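Local atomic coordinates of phospho-furanose lactonase (Mycoplasma synoviae, PDB entry 3MSR), a protein that hydrolyses D-xylono-1,4-lactone 5-phosphate and L-arabino-1,4-lactone 5-phosphate, as well as carboxy 1,4-lactones, with the aid of two zinc ions. Residues M97-H102 with G152-G157; M125-I130 with S178-C183. All coordinates share one frame; numbering follows the deposited sequence.

Contact 1 of 2, residues M97-H102 with G152-G157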
loop_
_atom_site.group_PDB
_atom_site.type_symbol
_atom_site.label_atom_id
_atom_site.label_comp_id
_atom_site.label_asym_id
_atom_site.label_seq_id
_atom_site.Cartn_x
_atom_site.Cartn_y
_atom_site.Cartn_z
HETATM N N MSE A 97 -5.539 -1.189 -7.601
HETATM C CA MSE A 97 -5.999 -1.973 -6.448
HETATM C C MSE A 97 -5.042 -3.070 -6.031
HETATM O O MSE A 97 -4.118 -3.398 -6.750
HETATM C CB MSE A 97 -7.399 -2.553 -6.691
HETATM C CG MSE A 97 -8.476 -1.424 -6.702
HETATM SE SE MSE A 97 -10.278 -2.220 -7.115
HETATM C CE MSE A 97 -10.783 -2.918 -5.306
ATOM N N SER A 98 -5.295 -3.657 -4.871
ATOM C CA SER A 98 -4.345 -4.610 -4.305
ATOM C C SER A 98 -4.887 -6.063 -4.176
ATOM O O SER A 98 -6.084 -6.269 -3.967
ATOM C CB SER A 98 -3.920 -4.112 -2.929
ATOM O OG SER A 98 -2.961 -5.014 -2.352
ATOM N N THR A 99 -3.996 -7.042 -4.262
ATOM C CA THR A 99 -4.321 -8.395 -3.834
ATOM C C THR A 99 -3.628 -8.675 -2.495
ATOM O O THR A 99 -3.185 -7.722 -1.843
ATOM C CB THR A 99 -4.052 -9.438 -4.945
ATOM O OG1 THR A 99 -4.569 -10.713 -4.532
ATOM C CG2 THR A 99 -2.569 -9.517 -5.369
ATOM N N GLY A 100 -3.547 -9.933 -2.050
ATOM C CA GLY A 100 -2.733 -10.253 -0.881
ATOM C C GLY A 100 -3.473 -10.176 0.451
ATOM O O GLY A 100 -4.653 -10.436 0.501
ATOM N N PHE A 101 -2.801 -9.748 1.508
ATOM C CA PHE A 101 -3.304 -9.930 2.870
ATOM C C PHE A 101 -2.977 -8.762 3.743
ATOM O O PHE A 101 -1.999 -8.071 3.487
ATOM C CB PHE A 101 -2.599 -11.160 3.468
ATOM C CG PHE A 101 -3.047 -12.420 2.806
ATOM C CD1 PHE A 101 -4.240 -13.019 3.215
ATOM C CD2 PHE A 101 -2.373 -12.906 1.696
ATOM C CE1 PHE A 101 -4.732 -14.124 2.554
ATOM C CE2 PHE A 101 -2.860 -14.008 1.013
ATOM C CZ PHE A 101 -4.047 -14.628 1.444
ATOM N N HIS A 102 -3.741 -8.588 4.813
ATOM C CA HIS A 102 -3.391 -7.644 5.880
ATOM C C HIS A 102 -2.616 -8.371 7.000
ATOM O O HIS A 102 -2.167 -9.490 6.830
ATOM C CB HIS A 102 -4.662 -7.037 6.463
ATOM C CG HIS A 102 -4.527 -5.587 6.833
ATOM N ND1 HIS A 102 -3.510 -5.113 7.644
ATOM C CD2 HIS A 102 -5.297 -4.509 6.527
ATOM C CE1 HIS A 102 -3.661 -3.810 7.820
ATOM N NE2 HIS A 102 -4.733 -3.418 7.152
ATOM N N GLY A 152 -2.897 -4.381 -9.249
ATOM C CA GLY A 152 -1.568 -3.942 -9.709
ATOM C C GLY A 152 -0.504 -3.881 -8.630
ATOM O O GLY A 152 0.551 -3.258 -8.824
ATOM N N ILE A 153 -0.761 -4.537 -7.496
ATOM C CA ILE A 153 0.164 -4.533 -6.354
ATOM C C ILE A 153 -0.305 -5.622 -5.346
ATOM O O ILE A 153 -1.487 -6.030 -5.363
ATOM C CB ILE A 153 0.190 -3.131 -5.673
ATOM C CG1 ILE A 153 1.345 -3.002 -4.673
ATOM C CG2 ILE A 153 -1.168 -2.827 -5.000
ATOM C CD1 ILE A 153 1.605 -1.550 -4.210
ATOM N N ILE A 154 0.592 -6.086 -4.474
ATOM C CA ILE A 154 0.205 -7.086 -3.488
ATOM C C ILE A 154 0.548 -6.555 -2.109
ATOM O O ILE A 154 1.605 -5.928 -1.924
ATOM C CB ILE A 154 0.883 -8.486 -3.705
ATOM C CG1 ILE A 154 0.284 -9.515 -2.719
ATOM C CG2 ILE A 154 2.403 -8.421 -3.558
ATOM C CD1 ILE A 154 0.366 -10.993 -3.216
ATOM N N LYS A 155 -0.354 -6.777 -1.159
ATOM C CA LYS A 155 -0.151 -6.301 0.181
ATOM C C LYS A 155 0.244 -7.454 1.083
ATOM O O LYS A 155 -0.110 -8.608 0.820
ATOM C CB LYS A 155 -1.433 -5.647 0.703
ATOM C CG LYS A 155 -1.216 -4.863 1.957
ATOM C CD LYS A 155 -2.521 -4.273 2.492
ATOM C CE LYS A 155 -2.223 -3.251 3.610
ATOM N NZ LYS A 155 -3.358 -2.303 3.886
ATOM N N ALA A 156 1.002 -7.133 2.136
ATOM C CA ALA A 156 1.131 -7.932 3.365
ATOM C C ALA A 156 1.118 -6.969 4.553
ATOM O O ALA A 156 1.164 -5.771 4.351
ATOM C CB ALA A 156 2.439 -8.790 3.387
ATOM N N GLY A 157 1.047 -7.494 5.776
ATOM C CA GLY A 157 1.061 -6.674 6.980
ATOM C C GLY A 157 1.678 -7.410 8.163
ATOM O O GLY A 157 1.614 -8.647 8.247
HETATM O O HOH W 1 0.389 -10.290 6.333
#
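The imidazole of H102 turns one face to the end of K155, whose NZ stands 3.7 Å from H102 NE2, while the rings of H188 and F106 each meet H102 edge-to-face. This is the mouth of a TIM barrel of the phosphotriesterase family, where strand 153-157 carries the zinc ligand K155 beside the neighbouring parallel strand 94-100, and H102 follows the latter. The other flat group, the phenyl of F101, leads away from 152-157 to W113 and Y107.

Four backbone hydrogen bonds hold the two segments together: G152 N to M97 O, T99 N to I153 O, K155 N to T99 O and F101 N to K155 O, with lengths between 2.9 and 3.1 Å. The short strand segments cross at -55°, in keeping with the twist of a barrel wall.

K155 is the N6-carboxylated lysine that bridges the two zinc ions through its carbamate. Its CG is anti to the backbone N (chi1 -167°) and the chain stays extended from there, which carries NZ to the metal site; NZ also bonds to the backbone O of M69. Nearer the backbone, K155 CG passes F101 O at 3.6 Å, and S98 OG lies alongside K155 CB.

On the opposite side of the sheet, the side chains of T99 and I154 run at a slant to each other, with T99 CG2 3.9 Å from I154 CG1, and point into the layer of surrounding helices. I154 CG1 also packs against G100 CA at 3.6 Å, a closeness that fits the lack of a side chain there.

The carbonyl T99 O is gripped twice: K155 N approaches from above its plane, whereas S98 OG donates in the plane, onto a lone pair, at 2.8 Å.

Contact 2 of 2, residues M125-I130 with S178-C183; sequences MCVAEI and SILTGC
I130, T181 and V127 bury the most surface where helix 119-131 lies beside the C-terminal end of helix 165-181, and methyl groups supply much of the contact. T181 sits between the other two and gives a different branch to each.

Its CG2 reaches V127; the two side chains run alongside each other in opposite senses, with V127 CG2 and T181 CG2 3.8 Å apart. V127 CG1 also touches that methyl, so both valine branches straddle a single group; at the margin V127 CG2 meets L180 CD1 at 4.1 Å. Towards I130, T181 offers CB and OG1. The two side chains cross at about a right angle, and I130 CG2 rests 3.8 Å from T181 CB. The other branch of I130 extends farther, bringing CD1 to 4.0 Å from C183 SG.

The hydroxyl of T181 is occupied within its own helix end. Placed between the backbone N and the carbonyl carbon (chi1 70°), OG1 accepts from C183 N at 3.0 Å, forming an ST turn, and also bonds to T177 O. G182, with its positive phi, carries the chain out of the helix, and S178 OG closes the turn by donating to C183 O at 2.7 Å, nearly in line with that C=O bond. The hydroxyls of T181 and S178 are thus engaged within the helix end, and the contact across the segments is essentially apolar.

Between these two segments the packing is a plain meeting of neighbouring helices in the outer layer of a beta/alpha barrel, made just where one of them turns inward towards the next strand, 185-188.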
loop_
_atom_site.group_PDB
_atom_site.type_symbol
_atom_site.label_atom_id
_atom_site.label_comp_id
_atom_site.label_asym_id
_atom_site.label_seq_id
_atom_site.Cartn_x
_atom_site.Cartn_y
_atom_site.Cartn_z
HETATM N N MSE A 125 -3.729 -18.025 -6.301
HETATM C CA MSE A 125 -4.887 -17.122 -6.224
HETATM C C MSE A 125 -4.464 -15.647 -6.301
HETATM O O MSE A 125 -5.181 -14.831 -6.867
HETATM C CB MSE A 125 -5.685 -17.337 -4.936
HETATM C CG MSE A 125 -6.390 -18.663 -4.856
HETATM SE SE MSE A 125 -7.686 -18.931 -6.382
HETATM C CE MSE A 125 -9.325 -18.082 -5.924
ATOM N N CYS A 126 -3.339 -15.283 -5.701
ATOM C CA CYS A 126 -2.879 -13.886 -5.805
ATOM C C CYS A 126 -2.364 -13.547 -7.220
ATOM O O CYS A 126 -2.713 -12.513 -7.788
ATOM C CB CYS A 126 -1.833 -13.559 -4.749
ATOM S SG CYS A 126 -2.496 -13.650 -3.029
ATOM N N VAL A 127 -1.582 -14.450 -7.808
ATOM C CA VAL A 127 -1.177 -14.293 -9.207
ATOM C C VAL A 127 -2.425 -14.113 -10.122
ATOM O O VAL A 127 -2.459 -13.248 -10.979
ATOM C CB VAL A 127 -0.305 -15.498 -9.648
ATOM C CG1 VAL A 127 -0.160 -15.568 -11.207
ATOM C CG2 VAL A 127 1.062 -15.438 -8.965
ATOM N N ALA A 128 -3.458 -14.916 -9.904
ATOM C CA ALA A 128 -4.689 -14.816 -10.677
ATOM C C ALA A 128 -5.340 -13.414 -10.586
ATOM O O ALA A 128 -5.879 -12.915 -11.571
ATOM C CB ALA A 128 -5.713 -15.957 -10.274
ATOM N N GLU A 129 -5.310 -12.780 -9.416
ATOM C CA GLU A 129 -5.893 -11.430 -9.321
ATOM C C GLU A 129 -5.018 -10.409 -10.093
ATOM O O GLU A 129 -5.526 -9.448 -10.650
ATOM C CB GLU A 129 -6.037 -10.984 -7.883
ATOM C CG GLU A 129 -6.989 -11.857 -7.083
ATOM C CD GLU A 129 -7.812 -11.043 -6.085
ATOM O OE1 GLU A 129 -7.217 -10.406 -5.181
ATOM O OE2 GLU A 129 -9.051 -11.020 -6.233
ATOM N N ILE A 130 -3.708 -10.621 -10.101
ATOM C CA ILE A 130 -2.783 -9.735 -10.799
ATOM C C ILE A 130 -2.860 -9.955 -12.341
ATOM O O ILE A 130 -2.710 -9.036 -13.097
ATOM C CB ILE A 130 -1.297 -10.008 -10.381
ATOM C CG1 ILE A 130 -1.023 -9.710 -8.906
ATOM C CG2 ILE A 130 -0.350 -9.213 -11.284
ATOM C CD1 ILE A 130 -1.089 -8.260 -8.600
ATOM N N SER A 178 5.102 -11.354 -6.440
ATOM C CA SER A 178 5.862 -10.304 -7.050
ATOM C C SER A 178 6.930 -10.898 -8.006
ATOM O O SER A 178 7.119 -10.446 -9.137
ATOM C CB SER A 178 6.542 -9.488 -5.963
ATOM O OG SER A 178 7.352 -8.482 -6.538
ATOM N N ILE A 179 7.645 -11.908 -7.548
ATOM C CA ILE A 179 8.664 -12.525 -8.408
ATOM C C ILE A 179 8.033 -13.060 -9.713
ATOM O O ILE A 179 8.510 -12.756 -10.805
ATOM C CB ILE A 179 9.407 -13.631 -7.648
ATOM C CG1 ILE A 179 10.349 -13.019 -6.589
ATOM C CG2 ILE A 179 10.185 -14.537 -8.602
ATOM C CD1 ILE A 179 10.762 -14.035 -5.509
ATOM N N LEU A 180 6.941 -13.823 -9.581
ATOM C CA LEU A 180 6.250 -14.437 -10.725
ATOM C C LEU A 180 5.583 -13.437 -11.708
ATOM O O LEU A 180 5.630 -13.612 -12.933
ATOM C CB LEU A 180 5.176 -15.394 -10.189
ATOM C CG LEU A 180 5.750 -16.604 -9.455
ATOM C CD1 LEU A 180 4.596 -17.473 -8.880
ATOM C CD2 LEU A 180 6.574 -17.436 -10.466
ATOM N N THR A 181 4.969 -12.383 -11.174
ATOM C CA THR A 181 4.188 -11.475 -12.015
ATOM C C THR A 181 4.919 -10.182 -12.350
ATOM O O THR A 181 4.531 -9.496 -13.279
ATOM C CB THR A 181 2.883 -11.120 -11.363
ATOM O OG1 THR A 181 3.159 -10.291 -10.241
ATOM C CG2 THR A 181 2.162 -12.361 -10.870
ATOM N N GLY A 182 5.967 -9.849 -11.600
ATOM C CA GLY A 182 6.609 -8.548 -11.695
ATOM C C GLY A 182 5.934 -7.447 -10.880
ATOM O O GLY A 182 6.365 -6.284 -10.894
ATOM N N CYS A 183 4.887 -7.783 -10.121
ATOM C CA CYS A 183 4.118 -6.706 -9.471
ATOM C C CYS A 183 4.850 -6.085 -8.274
ATOM O O CYS A 183 5.721 -6.681 -7.679
ATOM C CB CYS A 183 2.708 -7.167 -9.045
ATOM S SG CYS A 183 2.744 -8.296 -7.590
#

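Overall arrangement
The pair illustrates how a TIM barrel divides its labour by depth. The centre of contact 1, in the barrel wall, lies about 7 Å from the centre of the chain, that of contact 2, among the surrounding helices, about 15 Å; contact 2 is also largely buried, with V127 and L180 partly exposed. Backbone hydrogen bonds and a zinc-binding lysine define the first, apolar packing the second. Helix 119-131 precedes strand 153-157 in the chain and helix 165-181 follows it, so the contacts share one beta/alpha neighbourhood. They touch directly: T99 OG1 is 2.7 Å from E129 OE1, a probable hydrogen bond, while I154 CD1 packs on C126 and T99 CG2 on I130.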